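Local coordinates for flavohemoprotein (Vibrio cholerae O1 biovar El Tor, PDB 4EH1), which probably detoxifies nitric oxide by converting it with O2 and NAD(P)H to nitrate, the piece in this crystal being its C-terminal FAD- and NAD(P)H-binding reductase domain, at residues R4-E10 / F21-D27; E14-S20 / K154-F158; Q130-H134 / E161-L165. All coordinates share one frame. Where two conformers were deposited one is given. Residues are numbered along the deposited sequence.

Contact 1 (R4-E10 / F21-D27); sequences RTFVVRE and FVLVPAD
Residues 4-10 and 21-25 are parts of the paired strands of a beta hairpin in the antiparallel FAD-binding sheet of the reductase; Ala26 and Asp27 follow the second strand. The short strand axes approach to 4.3 Å at 135°, a strong twist. Phe6 lies opposite Pro25 (CA-CA 4.2 Å) and Val8 opposite Leu23 (CA-CA 4.6 Å), both non-hydrogen-bonded pairs; Val7 with Val24 is hydrogen-bonded, Val7 N to Val24 O at 2.7 Å and Val24 N to Val7 O at 2.9 Å. Beyond Val8 the register slips by one residue in a classic beta bulge. Arg9, with psi near -30°, and Glu10 both face Val22, whose O accepts Arg9 N at 2.7 Å and, weakly, Glu10 N at 3.5 Å, while Val22 N donates to Glu10 O at 2.9 Å. At the far end Ala26 N reaches Thr5 O at 2.9 Å. Backbone groups of Arg4, Phe6 and Val8 bond Leu101, Val99 and Gly96/Asp97, Phe21 bonds Ile70, and Thr5 OG1 bonds Lys100. Pro25 CA lies 3.8 Å from the centroid of the Phe6 ring (chi1 m), a CH-pi contact. Apolar side chains pack on both faces: Val8 CG2 meets Leu23 CD2 at 3.9 Å on the buried one, Val7 CB meets Val24 CG2 at 4.3 Å on the other. Arg4 (t, t, t) NE makes a hydrogen-bonded salt bridge to Asp27 OD2, 3.0 Å, although Asp27 is poorly ordered; at the bulge Arg9 NH2 pairs with Glu10 OE1 at 2.9 Å. Inner backbone groups thus pair across the hairpin while others bond strands 98-105 and 68-73, making it an interior part of the sheet.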
loop_
_atom_site.group_PDB
_atom_site.type_symbol
_atom_site.label_atom_id
_atom_site.label_comp_id
_atom_site.label_asym_id
_atom_site.label_seq_id
_atom_site.Cartn_x
_atom_site.Cartn_y
_atom_site.Cartn_z
ATOM N N ARG A 4 -10.476 -13.685 -17.067
ATOM C CA ARG A 4 -9.426 -14.531 -16.444
ATOM C C ARG A 4 -9.065 -14.180 -14.984
ATOM O O ARG A 4 -9.049 -13.029 -14.600
ATOM C CB ARG A 4 -8.161 -14.517 -17.309
ATOM C CG ARG A 4 -7.060 -15.537 -16.933
ATOM C CD ARG A 4 -5.719 -14.991 -17.415
ATOM N NE ARG A 4 -4.563 -15.879 -17.304
ATOM C CZ ARG A 4 -3.422 -15.650 -17.951
ATOM N NH1 ARG A 4 -3.332 -14.577 -18.723
ATOM N NH2 ARG A 4 -2.378 -16.473 -17.840
ATOM N N THR A 5 -8.762 -15.182 -14.171
ATOM C CA THR A 5 -8.515 -14.951 -12.751
ATOM C C THR A 5 -7.081 -14.488 -12.456
ATOM O O THR A 5 -6.139 -15.124 -12.866
ATOM C CB THR A 5 -8.792 -16.224 -11.932
ATOM O OG1 THR A 5 -10.185 -16.539 -12.013
ATOM C CG2 THR A 5 -8.392 -16.013 -10.461
ATOM N N PHE A 6 -6.930 -13.368 -11.762
ATOM C CA PHE A 6 -5.608 -12.903 -11.363
ATOM C C PHE A 6 -5.536 -12.836 -9.863
ATOM O O PHE A 6 -6.560 -12.810 -9.192
ATOM C CB PHE A 6 -5.310 -11.522 -11.952
ATOM C CG PHE A 6 -4.797 -11.563 -13.362
ATOM C CD1 PHE A 6 -5.593 -12.080 -14.391
ATOM C CD2 PHE A 6 -3.531 -11.070 -13.665
ATOM C CE1 PHE A 6 -5.141 -12.112 -15.684
ATOM C CE2 PHE A 6 -3.060 -11.082 -14.968
ATOM C CZ PHE A 6 -3.864 -11.629 -15.992
ATOM N N VAL A 7 -4.321 -12.765 -9.344
ATOM C CA VAL A 7 -4.083 -12.671 -7.914
ATOM C C VAL A 7 -3.284 -11.399 -7.627
ATOM O O VAL A 7 -2.342 -11.061 -8.351
ATOM C CB VAL A 7 -3.325 -13.914 -7.412
ATOM C CG1 VAL A 7 -3.095 -13.865 -5.900
ATOM C CG2 VAL A 7 -4.108 -15.148 -7.800
ATOM N N VAL A 8 -3.692 -10.679 -6.587
ATOM C CA VAL A 8 -2.980 -9.502 -6.134
ATOM C C VAL A 8 -1.664 -9.967 -5.498
ATOM O O VAL A 8 -1.671 -10.652 -4.465
ATOM C CB VAL A 8 -3.790 -8.731 -5.075
ATOM C CG1 VAL A 8 -3.016 -7.502 -4.601
ATOM C CG2 VAL A 8 -5.178 -8.360 -5.611
ATOM N N ARG A 9 -0.543 -9.610 -6.117
ATOM C CA ARG A 9 0.777 -9.883 -5.526
ATOM C C ARG A 9 1.220 -8.739 -4.597
ATOM O O ARG A 9 1.933 -8.955 -3.615
ATOM C CB ARG A 9 1.817 -10.062 -6.625
ATOM C CG ARG A 9 3.145 -10.626 -6.127
ATOM C CD ARG A 9 4.164 -10.886 -7.255
ATOM N NE ARG A 9 4.702 -9.655 -7.837
ATOM C CZ ARG A 9 5.666 -8.918 -7.284
ATOM N NH1 ARG A 9 6.204 -9.290 -6.121
ATOM N NH2 ARG A 9 6.089 -7.803 -7.882
ATOM N N GLU A 10 0.777 -7.521 -4.915
ATOM C CA GLU A 10 1.237 -6.315 -4.220
ATOM C C GLU A 10 0.130 -5.293 -4.209
ATOM O O GLU A 10 -0.583 -5.164 -5.206
ATOM C CB GLU A 10 2.379 -5.678 -4.983
ATOM C CG GLU A 10 3.567 -5.440 -4.158
ATOM C CD GLU A 10 4.577 -6.507 -4.392
ATOM O OE1 GLU A 10 5.169 -6.510 -5.493
ATOM O OE2 GLU A 10 4.759 -7.354 -3.494
ATOM N N PHE A 21 -2.234 -1.950 -7.568
ATOM C CA PHE A 21 -2.326 -3.399 -7.413
ATOM C C PHE A 21 -1.467 -4.053 -8.484
ATOM O O PHE A 21 -1.651 -3.800 -9.668
ATOM C CB PHE A 21 -3.764 -3.884 -7.632
ATOM C CG PHE A 21 -4.755 -3.335 -6.641
ATOM C CD1 PHE A 21 -5.260 -4.144 -5.628
ATOM C CD2 PHE A 21 -5.189 -2.000 -6.724
ATOM C CE1 PHE A 21 -6.192 -3.629 -4.700
ATOM C CE2 PHE A 21 -6.113 -1.494 -5.809
ATOM C CZ PHE A 21 -6.617 -2.316 -4.797
ATOM N N VAL A 22 -0.561 -4.916 -8.067
ATOM C CA VAL A 22 0.193 -5.718 -9.000
ATOM C C VAL A 22 -0.466 -7.083 -9.089
ATOM O O VAL A 22 -0.597 -7.788 -8.095
ATOM C CB VAL A 22 1.666 -5.893 -8.539
ATOM C CG1 VAL A 22 2.417 -6.830 -9.501
ATOM C CG2 VAL A 22 2.371 -4.546 -8.444
ATOM N N LEU A 23 -0.869 -7.461 -10.295
ATOM C CA LEU A 23 -1.673 -8.641 -10.488
ATOM C C LEU A 23 -0.960 -9.689 -11.342
ATOM O O LEU A 23 -0.398 -9.379 -12.389
ATOM C CB LEU A 23 -2.973 -8.252 -11.177
ATOM C CG LEU A 23 -3.760 -7.150 -10.471
ATOM C CD1 LEU A 23 -4.619 -6.367 -11.461
ATOM C CD2 LEU A 23 -4.629 -7.812 -9.430
ATOM N N VAL A 24 -1.024 -10.937 -10.908
ATOM C CA VAL A 24 -0.454 -12.034 -11.678
ATOM C C VAL A 24 -1.522 -13.097 -11.966
ATOM O O VAL A 24 -2.419 -13.329 -11.156
ATOM C CB VAL A 24 0.719 -12.668 -10.931
ATOM C CG1 VAL A 24 1.807 -11.621 -10.645
ATOM C CG2 VAL A 24 0.230 -13.252 -9.653
ATOM N N PRO A 25 -1.429 -13.752 -13.126
ATOM C CA PRO A 25 -2.494 -14.702 -13.458
ATOM C C PRO A 25 -2.492 -15.843 -12.464
ATOM O O PRO A 25 -1.415 -16.278 -12.095
ATOM C CB PRO A 25 -2.091 -15.237 -14.834
ATOM C CG PRO A 25 -0.826 -14.593 -15.207
ATOM C CD PRO A 25 -0.275 -13.853 -14.030
ATOM N N ALA A 26 -3.653 -16.295 -12.008
ATOM C CA ALA A 26 -3.684 -17.486 -11.165
ATOM C C ALA A 26 -3.163 -18.726 -11.917
ATOM O O ALA A 26 -2.773 -19.704 -11.291
ATOM C CB ALA A 26 -5.073 -17.736 -10.631
ATOM N N ASP A 27 -3.157 -18.675 -13.252
ATOM C CA ASP A 27 -2.606 -19.761 -14.073
ATOM C C ASP A 27 -1.102 -19.916 -13.883
ATOM O O ASP A 27 -0.600 -21.019 -13.670
ATOM C CB ASP A 27 -2.842 -19.487 -15.562
ATOM C CG ASP A 27 -4.312 -19.443 -15.930
ATOM O OD1 ASP A 27 -5.134 -20.016 -15.183
ATOM O OD2 ASP A 27 -4.645 -18.843 -16.981
#

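Contact 2 (E14-S20 / K154-F158); sequences ESAYVTS and KEHTF
The interface between the FAD-binding and NAD-binding parts of the reductase is bridged here, where the tight turn of a beta hairpin meets the loop leading into helix 159-169. The side chain of Val18 is about 6 Å from the bound FAD and about 4 Å from that of Val124, a probable NADP-binding residue. In residues 14-20 a classic beta bulge sets Glu14 and Ser15 against Val18, with Glu14 N and Ser15 N bonding Val18 O at 2.8 and 3.1 Å. Residues 154-158 are irregular: His156 centres an inverse gamma turn, and Phe158, with positive phi (66°), is the N-cap residue of the helix. The backbones come closest at Ser15 and Glu155, CA-CA 5.1 Å. Ala16 N donates to Lys154 O at 2.8 Å and 167°, and Ser15 OG (chi1 p) shares a hydrogen bond of 2.9 Å with Thr157 OG1 (chi1 m). Glu14 CD is 3.5 Å from Phe158 CE1; its carboxylate is held by Ser20 OG, 2.8 Å from Glu14 OE2. At the other end Tyr17 turns its ring edge to Glu155, CE2 to OE2 3.7 Å. Asn91 on helix 84-92 of the second subunit packs on Ala16 and Lys154. Strand 68-73 flanks the hairpin through Val18 and Ser20 and also touches Phe158, whereas strand 144-150 backs His156 and Thr157.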
loop_
_atom_site.group_PDB
_atom_site.type_symbol
_atom_site.label_atom_id
_atom_site.label_comp_id
_atom_site.label_asym_id
_atom_site.label_seq_id
_atom_site.Cartn_x
_atom_site.Cartn_y
_atom_site.Cartn_z
ATOM N N GLU A 14 -0.137 4.749 -3.346
ATOM C CA GLU A 14 0.551 5.734 -4.159
ATOM C C GLU A 14 0.347 7.161 -3.652
ATOM O O GLU A 14 1.231 7.978 -3.788
ATOM C CB GLU A 14 0.100 5.655 -5.621
ATOM C CG GLU A 14 0.312 4.313 -6.264
ATOM C CD GLU A 14 1.811 3.966 -6.420
ATOM O OE1 GLU A 14 2.679 4.790 -6.031
ATOM O OE2 GLU A 14 2.118 2.870 -6.959
ATOM N N SER A 15 -0.832 7.468 -3.121
ATOM C CA SER A 15 -1.113 8.816 -2.597
ATOM C C SER A 15 -2.355 8.677 -1.750
ATOM O O SER A 15 -2.808 7.552 -1.566
ATOM C CB SER A 15 -1.297 9.855 -3.711
ATOM O OG SER A 15 -2.252 9.460 -4.675
ATOM N N ALA A 16 -2.867 9.779 -1.198
ATOM C CA ALA A 16 -4.014 9.721 -0.273
ATOM C C ALA A 16 -5.170 8.859 -0.793
ATOM O O ALA A 16 -5.762 8.108 -0.060
ATOM C CB ALA A 16 -4.528 11.118 0.056
ATOM N N TYR A 17 -5.498 8.948 -2.066
ATOM C CA TYR A 17 -6.676 8.215 -2.526
ATOM C C TYR A 17 -6.371 7.144 -3.592
ATOM O O TYR A 17 -7.266 6.421 -4.042
ATOM C CB TYR A 17 -7.689 9.206 -3.054
ATOM C CG TYR A 17 -8.037 10.267 -2.023
ATOM C CD1 TYR A 17 -8.681 9.928 -0.843
ATOM C CD2 TYR A 17 -7.720 11.598 -2.242
ATOM C CE1 TYR A 17 -9.005 10.875 0.109
ATOM C CE2 TYR A 17 -8.066 12.575 -1.309
ATOM C CZ TYR A 17 -8.706 12.202 -0.139
ATOM O OH TYR A 17 -9.015 13.158 0.779
ATOM N N VAL A 18 -5.109 7.041 -3.982
ATOM C CA VAL A 18 -4.739 6.121 -5.041
ATOM C C VAL A 18 -3.858 4.990 -4.487
ATOM O O VAL A 18 -2.837 5.217 -3.802
ATOM C CB VAL A 18 -3.985 6.827 -6.162
ATOM C CG1 VAL A 18 -3.475 5.792 -7.198
ATOM C CG2 VAL A 18 -4.850 7.920 -6.826
ATOM N N THR A 19 -4.273 3.780 -4.799
ATOM C CA THR A 19 -3.561 2.579 -4.403
ATOM C C THR A 19 -3.296 1.702 -5.632
ATOM O O THR A 19 -4.188 1.514 -6.465
ATOM C CB THR A 19 -4.372 1.832 -3.313
ATOM O OG1 THR A 19 -4.225 2.556 -2.076
ATOM C CG2 THR A 19 -3.864 0.351 -3.119
ATOM N N SER A 20 -2.062 1.206 -5.772
ATOM C CA SER A 20 -1.718 0.339 -6.903
ATOM C C SER A 20 -1.938 -1.144 -6.554
ATOM O O SER A 20 -1.797 -1.544 -5.401
ATOM C CB SER A 20 -0.249 0.510 -7.327
ATOM O OG SER A 20 -0.050 1.616 -8.163
ATOM N N LYS A 154 -0.269 15.612 -0.619
ATOM C CA LYS A 154 -0.797 14.282 -0.283
ATOM C C LYS A 154 -1.488 13.567 -1.448
ATOM O O LYS A 154 -1.680 12.354 -1.417
ATOM C CB LYS A 154 -1.717 14.322 0.926
ATOM C CG LYS A 154 -3.115 14.892 0.673
ATOM C CD LYS A 154 -3.989 14.616 1.906
ATOM C CE LYS A 154 -5.445 15.070 1.684
ATOM N NZ LYS A 154 -5.564 16.559 1.531
ATOM N N GLU A 155 -1.876 14.305 -2.473
ATOM C CA GLU A 155 -2.504 13.644 -3.612
ATOM C C GLU A 155 -1.519 13.513 -4.794
ATOM O O GLU A 155 -1.919 13.277 -5.927
ATOM C CB GLU A 155 -3.783 14.400 -4.048
ATOM C CG GLU A 155 -4.867 14.440 -3.014
ATOM C CD GLU A 155 -6.229 14.926 -3.581
ATOM O OE1 GLU A 155 -6.636 14.512 -4.699
ATOM O OE2 GLU A 155 -6.900 15.738 -2.905
ATOM N N HIS A 156 -0.235 13.701 -4.536
ATOM C CA HIS A 156 0.724 13.760 -5.629
ATOM C C HIS A 156 1.121 12.320 -6.042
ATOM O O HIS A 156 2.132 11.788 -5.587
ATOM C CB HIS A 156 1.946 14.559 -5.164
ATOM C CG HIS A 156 2.980 14.789 -6.226
ATOM N ND1 HIS A 156 4.033 15.673 -6.062
ATOM C CD2 HIS A 156 3.139 14.241 -7.451
ATOM C CE1 HIS A 156 4.777 15.674 -7.151
ATOM N NE2 HIS A 156 4.257 14.812 -8.010
ATOM N N THR A 157 0.324 11.702 -6.903
ATOM C CA THR A 157 0.497 10.296 -7.245
ATOM C C THR A 157 1.814 9.981 -7.956
ATOM O O THR A 157 2.186 10.676 -8.884
ATOM C CB THR A 157 -0.664 9.882 -8.149
ATOM O OG1 THR A 157 -1.895 10.153 -7.461
ATOM C CG2 THR A 157 -0.572 8.388 -8.548
ATOM N N PHE A 158 2.510 8.932 -7.514
ATOM C CA PHE A 158 3.786 8.520 -8.089
ATOM C C PHE A 158 4.912 9.517 -7.884
ATOM O O PHE A 158 5.869 9.498 -8.668
ATOM C CB PHE A 158 3.662 8.282 -9.601
ATOM C CG PHE A 158 2.659 7.244 -9.968
ATOM C CD1 PHE A 158 2.708 5.991 -9.396
ATOM C CD2 PHE A 158 1.646 7.528 -10.883
ATOM C CE1 PHE A 158 1.768 5.014 -9.760
ATOM C CE2 PHE A 158 0.695 6.559 -11.234
ATOM C CZ PHE A 158 0.764 5.312 -10.667
#

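Contact 3 (Q130-H134 / E161-L165); sequences QAILH and ETAQL
This is buried helix-helix packing within the NAD-binding part of the reductase, between helix 126-138 and helix 159-169, which run side by side over the parallel sheet as in the alpha/beta fold of this reductase family. The short segments run nearly parallel, their axes 11.1 Å apart at 27°. Gln130 faces Thr162 (CA-CA 7.8 Å) and, a turn further on, Leu133 faces Leu165 (CA-CA 7.7 Å). At that separation the side chains fill the gap. Leu165 (chi1 m, chi2 t) inserts its CD1 between Leu133, 3.8 Å from the CB, and the ring of His134, where CD1 lies 3.8 Å from the centroid and over the face in a CH-pi contact. The polar side is a network centred on Gln130 NE2 and Glu161 OE1. Gln130, with chi1 near -149° and chi2 p, swings its amide across so that NE2 donates both to Thr162 OG1 at 2.9 Å and to Glu161 OE1 at 3.0 Å. His134 (chi1 m) presents its ring edge to the extended Glu161 (chi1 and chi2 t), NE2 to OE1 2.9 Å at 167°. The same OE1 forms a salt bridge with Arg69, and His61 stacks on the His134 ring. Tyr146 of strand 144-150 touches Gln130, Leu133 and Thr162 from the sheet side. Glu161 OE1 thus accepts hydrogen bonds from Gln130 NE2 and His134 NE2, while the charge of this carboxylate is balanced by Arg69 of strand 68-73, which probably helps to link the helix pair to the FAD-binding part.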
loop_
_atom_site.group_PDB
_atom_site.type_symbol
_atom_site.label_atom_id
_atom_site.label_comp_id
_atom_site.label_asym_id
_atom_site.label_seq_id
_atom_site.Cartn_x
_atom_site.Cartn_y
_atom_site.Cartn_z
ATOM N N GLN A 130 2.050 6.937 -16.474
ATOM C CA GLN A 130 3.099 6.166 -15.819
ATOM C C GLN A 130 3.593 4.952 -16.648
ATOM O O GLN A 130 4.790 4.639 -16.646
ATOM C CB GLN A 130 2.643 5.722 -14.428
ATOM C CG GLN A 130 3.823 5.604 -13.425
ATOM C CD GLN A 130 4.484 6.954 -13.106
ATOM O OE1 GLN A 130 3.970 8.029 -13.451
ATOM N NE2 GLN A 130 5.630 6.896 -12.457
ATOM N N ALA A 131 2.672 4.264 -17.325
ATOM C CA ALA A 131 3.040 3.157 -18.213
ATOM C C ALA A 131 3.906 3.712 -19.320
ATOM O O ALA A 131 4.894 3.111 -19.699
ATOM C CB ALA A 131 1.777 2.440 -18.791
ATOM N N ILE A 132 3.547 4.891 -19.816
ATOM C CA ILE A 132 4.295 5.508 -20.900
ATOM C C ILE A 132 5.693 5.935 -20.445
ATOM O O ILE A 132 6.669 5.610 -21.110
ATOM C CB ILE A 132 3.533 6.681 -21.518
ATOM C CG1 ILE A 132 2.203 6.178 -22.133
ATOM C CG2 ILE A 132 4.401 7.385 -22.580
ATOM C CD1 ILE A 132 1.329 7.280 -22.760
ATOM N N LEU A 133 5.794 6.632 -19.310
ATOM C CA LEU A 133 7.103 6.934 -18.755
ATOM C C LEU A 133 7.988 5.706 -18.643
ATOM O O LEU A 133 9.143 5.739 -19.046
ATOM C CB LEU A 133 6.988 7.501 -17.351
ATOM C CG LEU A 133 6.521 8.940 -17.206
ATOM C CD1 LEU A 133 6.367 9.268 -15.707
ATOM C CD2 LEU A 133 7.484 9.902 -17.918
ATOM N N HIS A 134 7.470 4.642 -18.042
ATOM C CA HIS A 134 8.299 3.452 -17.868
ATOM C C HIS A 134 8.759 2.843 -19.191
ATOM O O HIS A 134 9.908 2.373 -19.302
ATOM C CB HIS A 134 7.622 2.400 -16.997
ATOM C CG HIS A 134 7.700 2.694 -15.534
ATOM N ND1 HIS A 134 8.893 2.685 -14.837
ATOM C CD2 HIS A 134 6.735 2.999 -14.630
ATOM C CE1 HIS A 134 8.659 2.962 -13.565
ATOM N NE2 HIS A 134 7.359 3.173 -13.418
ATOM N N GLU A 161 8.432 7.801 -7.614
ATOM C CA GLU A 161 8.780 6.936 -8.712
ATOM C C GLU A 161 9.064 7.786 -9.946
ATOM O O GLU A 161 10.026 7.542 -10.660
ATOM C CB GLU A 161 7.664 5.916 -8.930
ATOM C CG GLU A 161 7.863 4.919 -10.082
ATOM C CD GLU A 161 6.641 3.978 -10.242
ATOM O OE1 GLU A 161 5.815 4.164 -11.159
ATOM O OE2 GLU A 161 6.507 3.048 -9.436
ATOM N N THR A 162 8.245 8.806 -10.162
ATOM C CA THR A 162 8.419 9.692 -11.297
ATOM C C THR A 162 9.705 10.520 -11.170
ATOM O O THR A 162 10.437 10.682 -12.141
ATOM C CB THR A 162 7.164 10.576 -11.472
ATOM O OG1 THR A 162 6.073 9.731 -11.830
ATOM C CG2 THR A 162 7.331 11.636 -12.564
ATOM N N ALA A 163 9.984 11.017 -9.972
ATOM C CA ALA A 163 11.178 11.817 -9.730
ATOM C C ALA A 163 12.404 10.985 -10.089
ATOM O O ALA A 163 13.330 11.473 -10.729
ATOM C CB ALA A 163 11.263 12.262 -8.258
ATOM N N GLN A 164 12.390 9.720 -9.689
ATOM C CA GLN A 164 13.524 8.849 -9.969
ATOM C C GLN A 164 13.726 8.655 -11.466
ATOM O O GLN A 164 14.848 8.784 -11.946
ATOM C CB GLN A 164 13.402 7.509 -9.245
ATOM C CG GLN A 164 13.464 7.633 -7.728
ATOM C CD GLN A 164 13.751 6.291 -7.046
ATOM O OE1 GLN A 164 13.237 5.997 -5.952
ATOM N NE2 GLN A 164 14.583 5.472 -7.696
ATOM N N LEU A 165 12.645 8.363 -12.193
ATOM C CA LEU A 165 12.729 8.183 -13.645
ATOM C C LEU A 165 13.300 9.406 -14.273
ATOM O O LEU A 165 14.226 9.334 -15.065
ATOM C CB LEU A 165 11.363 7.937 -14.275
ATOM C CG LEU A 165 10.833 6.515 -14.120
ATOM C CD1 LEU A 165 9.421 6.370 -14.688
ATOM C CD2 LEU A 165 11.817 5.491 -14.763
#

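In the fold
Contacts 1 and 2 share strand 18-25: contact 1 pairs its end away from the hairpin turn with strand 4-13, about 21 Å between centres from contact 2, which uses the turn to meet the NAD-binding part. Contact 3 lies wholly in that second part, is the most buried of the three, and joins helices instead of strands. It touches contact 2 through Phe158 CD2, 3.5 Å from Gln130 OE1, and the two cross along the chain. Chemistry follows position: repeated backbone bonds with ion pairs nearer the surface in the hairpin, one backbone and one hydroxyl bond at the interface, and side-chain polar bonds beside leucine packing between the helices.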